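Local atomic coordinates of beta-galactosidase (Trichoderma reesei, PDB entry 3OG2), a protein that probably hydrolyses terminal non-reducing beta-D-galactose residues of beta-D-galactosides, as a member of glycoside hydrolase family 35. Residues Thr455-Gly460 with Ala469-Trp474; Ala478-Leu483 with Val546-Asp551; Leu492-Val497 with Val528-Ala533; Lys498-Ser503 with Val540-Leu545; Lys511-Asn516 with Ser535-Val540. All coordinates share one frame; numbering follows the deposited sequence.

Contact 1: residues Thr455-Gly460 with Ala469-Trp474; sequences TDYPVG and AEIFTW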
# COMPACT_ATOMS: atom_id res chain seq x y z
N THR A 455 1.09 -34.70 -3.87
CA THR A 455 1.60 -36.06 -4.05
C THR A 455 3.02 -36.00 -4.65
O THR A 455 3.36 -35.07 -5.42
CB THR A 455 0.70 -37.00 -4.87
OG1 THR A 455 0.62 -36.54 -6.21
CG2 THR A 455 -0.74 -37.06 -4.31
N ASP A 456 3.84 -37.00 -4.33
CA ASP A 456 5.23 -37.10 -4.73
C ASP A 456 5.94 -35.76 -4.61
O ASP A 456 6.53 -35.21 -5.56
CB ASP A 456 5.33 -37.61 -6.18
CG ASP A 456 4.86 -39.07 -6.15
OD1 ASP A 456 5.56 -39.92 -5.54
OD2 ASP A 456 3.79 -39.37 -6.70
N TYR A 457 5.86 -35.20 -3.40
CA TYR A 457 6.43 -33.89 -3.12
C TYR A 457 7.84 -34.08 -2.62
O TYR A 457 8.04 -34.72 -1.56
CB TYR A 457 5.55 -33.19 -2.08
CG TYR A 457 6.04 -31.81 -1.73
CD1 TYR A 457 6.97 -31.63 -0.67
CD2 TYR A 457 5.63 -30.69 -2.44
CE1 TYR A 457 7.44 -30.38 -0.35
CE2 TYR A 457 6.09 -29.43 -2.10
CZ TYR A 457 6.98 -29.29 -1.05
OH TYR A 457 7.47 -28.05 -0.71
N PRO A 458 8.85 -33.54 -3.29
CA PRO A 458 10.22 -33.77 -2.83
C PRO A 458 10.60 -32.92 -1.62
O PRO A 458 10.33 -31.69 -1.56
CB PRO A 458 11.08 -33.34 -4.03
CG PRO A 458 10.18 -32.53 -4.88
CD PRO A 458 8.76 -32.78 -4.53
N VAL A 459 11.21 -33.56 -0.64
CA VAL A 459 11.70 -32.93 0.56
C VAL A 459 13.18 -33.26 0.65
O VAL A 459 13.67 -34.13 1.40
CB VAL A 459 10.94 -33.38 1.80
CG1 VAL A 459 11.41 -32.61 3.05
CG2 VAL A 459 9.42 -33.18 1.62
N GLY A 460 14.01 -32.63 -0.17
CA GLY A 460 15.44 -32.97 -0.20
C GLY A 460 15.61 -34.37 -0.77
O GLY A 460 15.15 -34.74 -1.85
N ALA A 469 -1.87 -32.57 4.99
CA ALA A 469 -1.50 -31.34 5.70
C ALA A 469 -0.68 -30.43 4.82
O ALA A 469 0.06 -30.92 3.94
CB ALA A 469 -0.67 -31.77 6.92
N GLU A 470 -0.77 -29.14 5.07
CA GLU A 470 -0.06 -28.18 4.25
C GLU A 470 1.37 -28.02 4.71
O GLU A 470 1.70 -28.20 5.88
CB GLU A 470 -0.86 -26.86 4.29
CG GLU A 470 -2.21 -27.09 3.55
CD GLU A 470 -3.01 -25.83 3.35
OE1 GLU A 470 -3.64 -25.34 4.33
OE2 GLU A 470 -2.98 -25.34 2.18
N ILE A 471 2.23 -27.71 3.76
CA ILE A 471 3.64 -27.54 4.04
C ILE A 471 3.91 -26.08 4.34
O ILE A 471 3.52 -25.20 3.56
CB ILE A 471 4.45 -27.97 2.81
CG1 ILE A 471 4.36 -29.47 2.60
CG2 ILE A 471 5.93 -27.58 2.93
CD1 ILE A 471 3.73 -29.95 1.37
N PHE A 472 4.53 -25.81 5.46
CA PHE A 472 5.01 -24.46 5.80
C PHE A 472 6.41 -24.26 5.22
O PHE A 472 6.67 -23.30 4.49
CB PHE A 472 4.97 -24.25 7.33
CG PHE A 472 5.64 -22.94 7.67
CD1 PHE A 472 5.01 -21.73 7.36
CD2 PHE A 472 6.88 -22.91 8.28
CE1 PHE A 472 5.63 -20.53 7.67
CE2 PHE A 472 7.51 -21.70 8.58
CZ PHE A 472 6.87 -20.50 8.29
N THR A 473 7.33 -25.16 5.52
CA THR A 473 8.68 -25.08 4.97
C THR A 473 9.35 -26.42 5.09
O THR A 473 8.85 -27.32 5.82
CB THR A 473 9.52 -23.98 5.67
OG1 THR A 473 10.65 -23.66 4.85
CG2 THR A 473 10.06 -24.45 7.03
N TRP A 474 10.49 -26.56 4.43
CA TRP A 474 11.35 -27.72 4.73
C TRP A 474 12.75 -27.28 4.33
O TRP A 474 12.89 -26.38 3.50
CB TRP A 474 10.93 -28.99 3.98
CG TRP A 474 11.06 -28.87 2.49
CD1 TRP A 474 10.06 -28.47 1.64
CD2 TRP A 474 12.21 -29.13 1.69
NE1 TRP A 474 10.52 -28.46 0.35
CE2 TRP A 474 11.83 -28.86 0.35
CE3 TRP A 474 13.51 -29.55 2.00
CZ2 TRP A 474 12.75 -29.02 -0.68
CZ3 TRP A 474 14.43 -29.71 0.96
CH2 TRP A 474 14.02 -29.43 -0.37
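Tyr-457 holds CG anti to its backbone N (chi1 -179°) and Trp-474 holds CG between its backbone N and carbonyl carbon (chi1 64°), and with these torsions the phenol and the indole meet in the space between two strands. The axes of strands 457-459 and 470-474 stay 9.2 Å apart, so side chains bridge the gap. The indole lies with one face over the backbone leaving Pro-458. Val-459 CA sits 3.9 Å from the centroid of the Trp-474 six-membered ring, a CH-pi contact over its centre, and the carbonyl O of Pro-458 lies near Trp-474 CZ2. Gly-460 N comes to 3.2 Å from Trp-474 CZ3. Val-459 CG1 runs past the root of the side chain, 3.8 Å from Trp-474 CB. Ile-471 CD1 sits over one face of the Tyr-457 ring, almost on its normal, a CH-pi contact 4.0 Å from the centroid. Tyr-457 OH reaches the indole edge in its plane, yet the bond from Trp-474 NE1 is weak, at 3.3 Å and bent to 129°. The stronger partners lie elsewhere: Ser-372 OG for the hydroxyl and Val-371 O for the indole N-H. The strands belong to different sheets of domain 2, and Asp-456 and Tyr-457 form a G1 bulge opposite Leu-464. The chemistry is mainly CH-pi and apolar packing, with the two polar ring atoms tied chiefly to Val-371 and Ser-372.

Contact 2: residues Ala478-Leu483 with Val546-Asp551; sequences AEKTVL and VIYMVD
Val-546 opens a parallel pairing with strand 481-483, its N donating to Thr-481 O at 2.8 Å and its O accepting from Leu-483 N at 3.0 Å. Its CG2 also lies 4.0 Å from Lys-480 CD, on the face it shares with Val-482. Ile-547 pairs with Leu-483, and both side chains turn to the other face of the sheet. Tyr-548 N then bonds to Leu-483 O at 2.9 Å, and the side chain returns to the face of Val-482, whose CG1 is 3.7 Å from Tyr-548 CE1. Lys-480, extended beyond CG, crosses the phenol at about a right angle and brings NZ to the ring edge, where it donates to Tyr-548 OH at 2.9 Å. Asp-640 completes this buried polar group, with OD1 in a salt bridge to Lys-480 NZ and OD2 bonded to the tyrosine hydroxyl. A phenylalanine in place of Tyr-548 would probably leave Lys-480 NZ and Asp-640 OD2 each short of a hydrogen-bond partner. Further on, Asp-551 is the N-cap of helix 552-555. Within its sheet, strand 545-551 lies between parallel 481-487 and antiparallel 538-542, with Phe-495 of the facing sheet against Ile-547 and Met-549.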
# COMPACT_ATOMS: atom_id res chain seq x y z
N ALA A 478 22.73 -29.73 7.85
CA ALA A 478 23.87 -30.65 7.66
C ALA A 478 23.63 -32.01 8.29
O ALA A 478 24.22 -33.01 7.88
CB ALA A 478 25.11 -29.96 8.18
N GLU A 479 22.77 -32.16 9.29
CA GLU A 479 22.66 -33.41 10.04
C GLU A 479 21.25 -33.98 10.00
O GLU A 479 20.96 -35.12 10.38
CB GLU A 479 23.15 -33.09 11.45
CG GLU A 479 22.36 -32.10 12.25
CD GLU A 479 22.38 -30.64 11.88
OE1 GLU A 479 22.14 -30.23 10.73
OE2 GLU A 479 22.65 -29.79 12.77
N LYS A 480 20.29 -33.21 9.54
CA LYS A 480 18.91 -33.61 9.50
C LYS A 480 18.20 -32.85 8.35
O LYS A 480 18.66 -31.78 7.94
CB LYS A 480 18.13 -33.35 10.78
CG LYS A 480 18.12 -32.00 11.46
CD LYS A 480 17.13 -31.86 12.61
CE LYS A 480 17.16 -30.52 13.36
NZ LYS A 480 16.11 -30.50 14.47
N THR A 481 17.10 -33.41 7.90
CA THR A 481 16.15 -32.68 7.04
C THR A 481 14.93 -32.37 7.88
O THR A 481 14.47 -33.25 8.60
CB THR A 481 15.80 -33.52 5.81
OG1 THR A 481 16.98 -33.75 5.03
CG2 THR A 481 14.82 -32.83 4.87
N VAL A 482 14.45 -31.14 7.83
CA VAL A 482 13.30 -30.75 8.63
C VAL A 482 12.15 -30.43 7.72
O VAL A 482 12.34 -29.74 6.69
CB VAL A 482 13.68 -29.51 9.46
CG1 VAL A 482 12.44 -28.87 10.04
CG2 VAL A 482 14.64 -29.93 10.55
N LEU A 483 10.95 -30.89 8.06
CA LEU A 483 9.72 -30.60 7.34
C LEU A 483 8.70 -30.09 8.37
O LEU A 483 8.58 -30.71 9.43
CB LEU A 483 9.20 -31.90 6.70
CG LEU A 483 7.81 -31.83 6.08
CD1 LEU A 483 7.76 -30.86 4.89
CD2 LEU A 483 7.39 -33.24 5.61
N VAL A 546 13.10 -35.15 10.15
CA VAL A 546 12.33 -34.78 11.34
C VAL A 546 11.14 -33.96 10.89
O VAL A 546 11.32 -32.97 10.19
CB VAL A 546 13.18 -33.99 12.33
CG1 VAL A 546 12.29 -33.68 13.52
CG2 VAL A 546 14.44 -34.78 12.67
N ILE A 547 9.95 -34.44 11.24
CA ILE A 547 8.72 -33.74 10.85
C ILE A 547 8.09 -33.11 12.09
O ILE A 547 7.85 -33.83 13.07
CB ILE A 547 7.72 -34.65 10.11
CG1 ILE A 547 8.42 -35.52 9.06
CG2 ILE A 547 6.64 -33.77 9.49
CD1 ILE A 547 8.58 -36.99 9.42
N TYR A 548 7.86 -31.81 11.98
CA TYR A 548 7.16 -31.04 13.01
C TYR A 548 5.76 -30.82 12.53
O TYR A 548 5.56 -30.25 11.44
CB TYR A 548 7.87 -29.70 13.22
CG TYR A 548 9.28 -29.80 13.73
CD1 TYR A 548 10.33 -30.20 12.89
CD2 TYR A 548 9.63 -29.51 15.04
CE1 TYR A 548 11.63 -30.30 13.33
CE2 TYR A 548 10.95 -29.61 15.50
CZ TYR A 548 11.95 -30.01 14.64
OH TYR A 548 13.26 -30.09 15.08
N MET A 549 4.77 -31.28 13.30
CA MET A 549 3.35 -31.25 12.92
C MET A 549 2.64 -30.27 13.84
O MET A 549 2.53 -30.60 15.04
CB MET A 549 2.79 -32.65 13.04
CG MET A 549 3.30 -33.59 11.93
SD MET A 549 3.08 -35.33 12.43
CE MET A 549 4.64 -35.56 13.26
N VAL A 550 2.16 -29.15 13.34
CA VAL A 550 1.60 -28.12 14.19
C VAL A 550 0.21 -27.70 13.70
O VAL A 550 -0.20 -28.03 12.59
CB VAL A 550 2.52 -26.88 14.23
CG1 VAL A 550 3.87 -27.26 14.85
CG2 VAL A 550 2.71 -26.26 12.85
N ASP A 551 -0.51 -26.95 14.56
CA ASP A 551 -1.74 -26.36 14.03
C ASP A 551 -1.40 -25.04 13.37
O ASP A 551 -0.32 -24.42 13.48
CB ASP A 551 -2.80 -26.25 15.11
CG ASP A 551 -2.50 -25.22 16.17
OD1 ASP A 551 -1.33 -24.79 16.33
OD2 ASP A 551 -3.47 -24.90 16.89

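Contact 3: residues Leu492-Val497 with Val528-Ala533; sequences LHEFAV and VLQWTA
Trp-531 carries His-493 CB on one face, 3.6 Å above the ring plane and offset toward the rim, while its CD1 lies in plane at the edge of the Phe-495 ring. The two aromatic planes stand at 82°, and Phe-495 CE1 approaches Trp-531 NE1 to 3.6 Å. One face of Phe-495 takes Leu-529 CB, a CH-pi contact displaced from the centre, and Leu-529 CD1 comes to 3.7 Å from Phe-495 CE2. With CG between backbone N and carbonyl carbon in both aromatics (chi1 59° and 50°), the rings stand up from neighbouring strands on the same face and meet. Beneath this aromatic cluster runs a regular antiparallel ladder in the larger sheet of domain 2. His-493 with Trp-531 and Phe-495 with Leu-529 are hydrogen-bonded pairs; Leu-492 with Thr-532, Glu-494 with Gln-530 and Ala-496 with Val-528 are non-hydrogen-bonded ones. The face of Leu-492, Glu-494 and Val-528 is mixed, with a polar pair among apolar side chains. Gln-530 NE2 donates to Glu-494 OE1 at 2.8 Å, meeting it on the anti side with the carboxylate and amide planes nearly parallel. Val-528 CG1 packs 3.6 Å from Glu-494 CD, and Leu-492 CD1 presses on Gln-530 CG at 3.3 Å. The carboxylate is held further by Tyr-466 OH and the backbone N of Gln-438 on OE2, and by Leu-439 N on OE1. An alanine at Gln-530 would probably cost Glu-494 OE1 one of its donors and open a gap beside the Leu-492 methyls. Across the aromatic face, Met-549 of the other sheet touches both Phe-495 and Trp-531.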
# COMPACT_ATOMS: atom_id res chain seq x y z
N LEU A 492 -8.04 -33.80 11.06
CA LEU A 492 -7.25 -35.00 10.91
C LEU A 492 -6.47 -34.89 9.61
O LEU A 492 -7.06 -34.54 8.58
CB LEU A 492 -8.10 -36.25 10.82
CG LEU A 492 -7.40 -37.60 10.62
CD1 LEU A 492 -6.57 -38.01 11.83
CD2 LEU A 492 -8.43 -38.71 10.34
N HIS A 493 -5.18 -35.20 9.67
CA HIS A 493 -4.35 -35.20 8.47
C HIS A 493 -3.52 -36.46 8.38
O HIS A 493 -3.30 -37.17 9.38
CB HIS A 493 -3.37 -34.00 8.51
CG HIS A 493 -4.16 -32.75 8.18
ND1 HIS A 493 -4.57 -32.57 6.87
CD2 HIS A 493 -4.64 -31.72 8.90
CE1 HIS A 493 -5.26 -31.44 6.81
NE2 HIS A 493 -5.30 -30.94 8.03
N GLU A 494 -3.11 -36.79 7.14
CA GLU A 494 -2.27 -37.96 6.94
C GLU A 494 -1.20 -37.64 5.90
O GLU A 494 -1.49 -36.90 4.93
CB GLU A 494 -3.16 -39.14 6.52
CG GLU A 494 -2.36 -40.44 6.53
CD GLU A 494 -3.26 -41.58 6.07
OE1 GLU A 494 -4.06 -42.10 6.90
OE2 GLU A 494 -3.18 -41.86 4.84
N PHE A 495 -0.01 -38.18 6.09
CA PHE A 495 1.02 -38.06 5.07
C PHE A 495 1.80 -39.38 5.05
O PHE A 495 1.77 -40.16 6.01
CB PHE A 495 1.95 -36.87 5.24
CG PHE A 495 2.71 -36.82 6.53
CD1 PHE A 495 2.07 -36.43 7.72
CD2 PHE A 495 4.05 -37.14 6.52
CE1 PHE A 495 2.82 -36.34 8.90
CE2 PHE A 495 4.79 -37.08 7.68
CZ PHE A 495 4.16 -36.67 8.86
N ALA A 496 2.49 -39.59 3.95
CA ALA A 496 3.23 -40.84 3.84
C ALA A 496 4.60 -40.49 3.24
O ALA A 496 4.69 -39.69 2.32
CB ALA A 496 2.51 -41.83 2.95
N VAL A 497 5.62 -41.12 3.77
CA VAL A 497 7.00 -40.86 3.38
C VAL A 497 7.57 -42.12 2.75
O VAL A 497 7.55 -43.19 3.37
CB VAL A 497 7.88 -40.42 4.57
CG1 VAL A 497 9.27 -40.05 4.09
CG2 VAL A 497 7.22 -39.22 5.29
N VAL A 528 3.40 -44.25 7.03
CA VAL A 528 2.18 -43.49 6.99
C VAL A 528 1.87 -42.95 8.39
O VAL A 528 1.86 -43.70 9.36
CB VAL A 528 1.00 -44.33 6.46
CG1 VAL A 528 -0.24 -43.48 6.34
CG2 VAL A 528 1.39 -45.00 5.14
N LEU A 529 1.68 -41.62 8.44
CA LEU A 529 1.50 -40.95 9.72
C LEU A 529 0.19 -40.21 9.70
O LEU A 529 -0.06 -39.48 8.76
CB LEU A 529 2.63 -39.92 9.98
CG LEU A 529 4.03 -40.54 10.09
CD1 LEU A 529 4.69 -40.59 8.68
CD2 LEU A 529 4.97 -39.81 11.02
N GLN A 530 -0.62 -40.39 10.72
CA GLN A 530 -1.87 -39.68 10.89
C GLN A 530 -1.79 -38.83 12.16
O GLN A 530 -1.23 -39.27 13.17
CB GLN A 530 -3.01 -40.69 10.99
CG GLN A 530 -4.34 -40.13 10.56
CD GLN A 530 -5.34 -41.26 10.41
OE1 GLN A 530 -5.77 -41.67 11.47
NE2 GLN A 530 -5.64 -41.68 9.22
N TRP A 531 -2.38 -37.63 12.15
CA TRP A 531 -2.32 -36.84 13.35
C TRP A 531 -3.51 -35.88 13.30
O TRP A 531 -3.98 -35.57 12.18
CB TRP A 531 -1.00 -36.08 13.42
CG TRP A 531 -0.65 -35.31 12.14
CD1 TRP A 531 -0.33 -35.67 10.86
CD2 TRP A 531 -0.59 -33.88 12.05
NE1 TRP A 531 -0.09 -34.55 10.05
CE2 TRP A 531 -0.23 -33.44 10.72
CE3 TRP A 531 -0.82 -32.88 13.06
CZ2 TRP A 531 -0.10 -32.11 10.34
CZ3 TRP A 531 -0.68 -31.60 12.65
CH2 TRP A 531 -0.33 -31.22 11.37
N THR A 532 -3.96 -35.44 14.45
CA THR A 532 -5.01 -34.43 14.48
C THR A 532 -4.43 -33.14 15.02
O THR A 532 -3.86 -33.14 16.12
CB THR A 532 -6.19 -34.91 15.37
OG1 THR A 532 -6.77 -36.06 14.74
CG2 THR A 532 -7.26 -33.84 15.45
N ALA A 533 -4.50 -32.08 14.23
CA ALA A 533 -3.82 -30.84 14.61
C ALA A 533 -4.44 -30.23 15.86
O ALA A 533 -5.66 -30.26 16.10
CB ALA A 533 -3.90 -29.91 13.41

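Contact 4: residues Lys498-Ser503 with Val540-Leu545; sequences KNPFGS and VQLGSL
Pro-500 and Phe-501 pack against the tip of a beta hairpin, Leu-542 and Gly-543, in a loop-to-turn contact where the chain leaves strand 492-497. The tip is a type II' turn from Leu-542 to Leu-545, closed by Leu-542 N to Leu-545 O at 2.8 Å and by the return bond at 3.0 Å from Leu-545 N to Leu-542 O. Gly-543 follows Leu-542 with a positive phi (63°), and a CB there would clash with Pro-500 O. Gln-541 NE2 reaches back to Gly-543 O, bonding at 2.8 Å. Across the contact the proline ring meets the leucine root, Pro-500 CG lying 3.7 Å from Leu-542 CB. The phenyl ring stands over its own neighbour, with Pro-500 CG above the centre of one face, and brings CE1 to 3.7 Å from Gly-543 N. An Asx turn shapes the loop here: Asn-499 OD1 accepts from Phe-501 N at 2.9 Å, the donor lying above the carbonyl plane. The polar link across the two segments runs through one water, which donates to Pro-500 O at 2.7 Å and accepts from Ser-544 N at 3.0 Å. Around the contact, Phe-462 of strand 462-467 touches Pro-500, Ser-544 and Leu-545, and Val-527 of strand 527-532 touches Pro-500, Phe-501 and Leu-542. The turn joins strands 538-542 and 545-551 of the five-stranded sheet and meets these two strands of the larger one, with Ile-547 against Leu-542.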
# COMPACT_ATOMS: atom_id res chain seq x y z
N LYS A 498 8.06 -42.00 1.50
CA LYS A 498 8.72 -43.17 0.90
C LYS A 498 9.93 -43.60 1.76
O LYS A 498 10.46 -42.67 2.39
CB LYS A 498 9.18 -42.88 -0.53
CG LYS A 498 8.01 -42.43 -1.43
CD LYS A 498 8.60 -42.42 -2.86
CE LYS A 498 7.61 -41.84 -3.85
NZ LYS A 498 8.29 -41.34 -5.10
N ASN A 499 10.25 -44.88 1.77
CA ASN A 499 11.29 -45.42 2.68
C ASN A 499 12.38 -44.43 3.07
O ASN A 499 13.24 -44.07 2.28
CB ASN A 499 11.95 -46.62 1.99
CG ASN A 499 13.03 -47.21 2.86
OD1 ASN A 499 13.32 -46.85 4.00
ND2 ASN A 499 13.63 -48.22 2.23
N PRO A 500 12.25 -43.92 4.29
CA PRO A 500 13.19 -42.89 4.75
C PRO A 500 14.41 -43.43 5.48
O PRO A 500 15.19 -42.66 6.08
CB PRO A 500 12.29 -42.11 5.74
CG PRO A 500 11.43 -43.16 6.38
CD PRO A 500 11.16 -44.15 5.26
N PHE A 501 14.62 -44.72 5.45
CA PHE A 501 15.60 -45.36 6.35
C PHE A 501 16.88 -45.76 5.67
O PHE A 501 17.74 -46.37 6.32
CB PHE A 501 14.97 -46.65 6.96
CG PHE A 501 13.77 -46.27 7.80
CD1 PHE A 501 13.91 -45.37 8.88
CD2 PHE A 501 12.53 -46.80 7.45
CE1 PHE A 501 12.79 -45.00 9.65
CE2 PHE A 501 11.45 -46.45 8.23
CZ PHE A 501 11.58 -45.57 9.29
N GLY A 502 17.00 -45.44 4.39
CA GLY A 502 18.18 -45.79 3.63
C GLY A 502 18.24 -47.28 3.30
O GLY A 502 17.24 -47.91 3.00
N SER A 503 19.45 -47.84 3.37
CA SER A 503 19.59 -49.26 3.24
C SER A 503 19.22 -49.95 4.54
O SER A 503 19.50 -51.14 4.72
CB SER A 503 21.06 -49.57 2.90
OG SER A 503 21.88 -48.82 3.80
N VAL A 540 8.02 -36.29 14.91
CA VAL A 540 8.46 -37.64 14.62
C VAL A 540 9.76 -37.59 13.81
O VAL A 540 9.91 -36.77 12.90
CB VAL A 540 7.39 -38.45 13.84
CG1 VAL A 540 7.93 -39.83 13.45
CG2 VAL A 540 6.12 -38.56 14.68
N GLN A 541 10.68 -38.48 14.15
CA GLN A 541 11.93 -38.63 13.42
C GLN A 541 11.91 -39.94 12.62
O GLN A 541 11.62 -41.01 13.18
CB GLN A 541 13.11 -38.65 14.38
CG GLN A 541 14.41 -38.85 13.58
CD GLN A 541 15.62 -38.75 14.46
OE1 GLN A 541 15.44 -38.67 15.68
NE2 GLN A 541 16.83 -38.77 13.88
N LEU A 542 12.16 -39.86 11.33
CA LEU A 542 12.27 -40.99 10.43
C LEU A 542 13.66 -40.99 9.81
O LEU A 542 13.95 -40.27 8.85
CB LEU A 542 11.21 -40.96 9.34
CG LEU A 542 9.75 -40.74 9.73
CD1 LEU A 542 8.88 -40.63 8.48
CD2 LEU A 542 9.26 -41.84 10.64
N GLY A 543 14.58 -41.79 10.30
CA GLY A 543 15.95 -41.67 9.80
C GLY A 543 16.45 -40.28 10.17
O GLY A 543 16.41 -39.84 11.31
N SER A 544 16.95 -39.57 9.14
CA SER A 544 17.44 -38.22 9.35
C SER A 544 16.39 -37.16 8.99
O SER A 544 16.72 -35.97 9.02
CB SER A 544 18.73 -37.94 8.58
OG SER A 544 18.54 -37.95 7.18
N LEU A 545 15.18 -37.56 8.71
CA LEU A 545 14.05 -36.63 8.47
C LEU A 545 13.30 -36.40 9.78
O LEU A 545 12.93 -37.34 10.47
CB LEU A 545 13.12 -37.27 7.43
CG LEU A 545 11.84 -36.44 7.14
CD1 LEU A 545 12.17 -35.08 6.54
CD2 LEU A 545 10.89 -37.21 6.26
O HOH W 1 17.40 -41.29 6.75

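Contact 5: residues Lys511-Asn516 with Ser535-Val540; sequences KIEGSN and SARQVV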
# COMPACT_ATOMS: atom_id res chain seq x y z
N LYS A 511 8.98 -41.44 17.88
CA LYS A 511 8.11 -40.36 18.31
C LYS A 511 8.89 -39.49 19.27
O LYS A 511 9.37 -40.03 20.26
CB LYS A 511 6.87 -40.89 19.02
CG LYS A 511 5.93 -41.64 18.10
CD LYS A 511 4.68 -42.15 18.83
CE LYS A 511 3.81 -42.82 17.77
NZ LYS A 511 2.54 -43.37 18.29
N ILE A 512 9.01 -38.22 18.99
CA ILE A 512 9.81 -37.34 19.84
C ILE A 512 8.93 -36.48 20.73
O ILE A 512 9.22 -36.33 21.93
CB ILE A 512 10.70 -36.44 18.97
CG1 ILE A 512 11.51 -37.25 17.94
CG2 ILE A 512 11.64 -35.57 19.80
CD1 ILE A 512 12.54 -38.13 18.61
N GLU A 513 7.87 -35.92 20.15
CA GLU A 513 6.91 -35.13 20.90
C GLU A 513 5.48 -35.53 20.51
O GLU A 513 5.21 -35.78 19.32
CB GLU A 513 6.98 -33.61 20.59
CG GLU A 513 8.30 -32.96 20.87
CD GLU A 513 8.28 -31.46 20.61
OE1 GLU A 513 7.24 -30.83 20.25
OE2 GLU A 513 9.37 -30.86 20.76
N GLY A 514 4.62 -35.54 21.50
CA GLY A 514 3.18 -35.63 21.22
C GLY A 514 2.63 -37.01 21.49
O GLY A 514 3.36 -38.01 21.46
N SER A 515 1.34 -37.09 21.74
CA SER A 515 0.78 -38.41 21.99
C SER A 515 -0.37 -38.68 21.05
O SER A 515 -1.17 -39.59 21.30
CB SER A 515 0.29 -38.57 23.43
OG SER A 515 -0.47 -37.46 23.81
N ASN A 516 -0.45 -37.86 20.02
CA ASN A 516 -1.60 -38.00 19.12
C ASN A 516 -1.20 -38.69 17.85
O ASN A 516 -1.93 -39.47 17.27
CB ASN A 516 -2.11 -36.57 18.92
CG ASN A 516 -3.19 -36.65 17.91
OD1 ASN A 516 -2.89 -36.46 16.73
ND2 ASN A 516 -4.37 -36.98 18.44
N SER A 535 -3.09 -27.49 19.54
CA SER A 535 -2.02 -26.59 20.01
C SER A 535 -0.82 -27.35 20.52
O SER A 535 0.20 -26.73 20.83
CB SER A 535 -2.60 -25.71 21.12
OG SER A 535 -3.07 -26.60 22.12
N ALA A 536 -0.93 -28.68 20.61
CA ALA A 536 0.21 -29.49 21.03
C ALA A 536 0.98 -30.02 19.83
O ALA A 536 0.48 -30.85 19.07
CB ALA A 536 -0.28 -30.66 21.87
N ARG A 537 2.22 -29.57 19.64
CA ARG A 537 2.98 -30.01 18.49
C ARG A 537 3.30 -31.51 18.57
O ARG A 537 3.56 -32.06 19.65
CB ARG A 537 4.31 -29.20 18.49
CG ARG A 537 5.21 -29.60 17.35
CD ARG A 537 6.36 -28.62 17.11
NE ARG A 537 7.37 -28.85 18.18
CZ ARG A 537 8.42 -28.03 18.31
NH1 ARG A 537 8.59 -26.96 17.51
NH2 ARG A 537 9.32 -28.23 19.25
N GLN A 538 3.28 -32.20 17.44
CA GLN A 538 3.76 -33.55 17.35
C GLN A 538 5.09 -33.54 16.57
O GLN A 538 5.23 -32.76 15.61
CB GLN A 538 2.78 -34.46 16.59
CG GLN A 538 1.33 -34.27 16.98
CD GLN A 538 1.04 -34.68 18.41
OE1 GLN A 538 1.15 -35.91 18.69
NE2 GLN A 538 0.64 -33.74 19.28
N VAL A 539 6.04 -34.37 16.96
CA VAL A 539 7.31 -34.40 16.24
C VAL A 539 7.68 -35.87 16.11
O VAL A 539 7.68 -36.60 17.10
CB VAL A 539 8.44 -33.64 16.95
CG1 VAL A 539 9.76 -33.69 16.15
CG2 VAL A 539 8.07 -32.19 17.22
N VAL A 540 8.02 -36.29 14.91
CA VAL A 540 8.46 -37.64 14.62
C VAL A 540 9.76 -37.59 13.81
O VAL A 540 9.91 -36.77 12.90
CB VAL A 540 7.39 -38.45 13.84
CG1 VAL A 540 7.93 -39.83 13.45
CG2 VAL A 540 6.12 -38.56 14.68
O HOH W 2 -0.01 -34.57 22.09
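Glu-513 and Arg-537 form a side-on salt bridge: Arg-537 NE donates to OE1 of Glu-513 at 2.9 Å and NH2 to OE2 at 3.0 Å. The carboxylate lies at the edge of the guanidinium, turned 35° from its plane; OE2 is met on its syn side, whereas NE approaches OE1 from above the carboxylate plane. Arg-537 bends at chi3 (76°), which swings NE out of the line of the chain to where it meets Glu-513 OE1, and its NH1 has a second charged partner, Glu-613. Among the backbone bonds, Val-539 O receives two donors, Ile-512 N at 2.8 Å and Glu-513 N at 3.1 Å, and Val-539 N returns one to Glu-513 O. This is a classic beta bulge, two residues of strand 511-513 facing one of the antiparallel strand 538-540 in the five-stranded sheet. A third group centres on Gln-538, whose OE1 accepts from Asn-516 N at 2.9 Å and also from Val-517 N. Its NE2 donates to Ala-536 O and to a water that accepts from Ser-515 N as well. Apolar packing is slighter: Val-539 CG2 lies 3.7 Å from the methylene Glu-513 CG, and Val-539 CG1 4.0 Å from Ile-512 CB.

Contacts 2 and 3 are the buried ones, each a strand ladder: contact 2 parallel in the five-stranded sheet, contact 3 antiparallel in the larger sheet packed against it. Contacts 1, 4 and 5 are only partly buried. Contact 1 spans the two sheets by ring packing, contact 4 sets a loop on a hairpin tip with a water between, and contact 5 forms an edge of the smaller sheet with a salt bridge and a bulge. Contacts 4 and 5 share Val-540 on strand 538-542, the neighbour of strand 545-551 in contact 2. Between contacts 3 and 5, Asn-516 OD1 meets Thr-532 N; between 1 and 4, Asp-456 pairs with Lys-498.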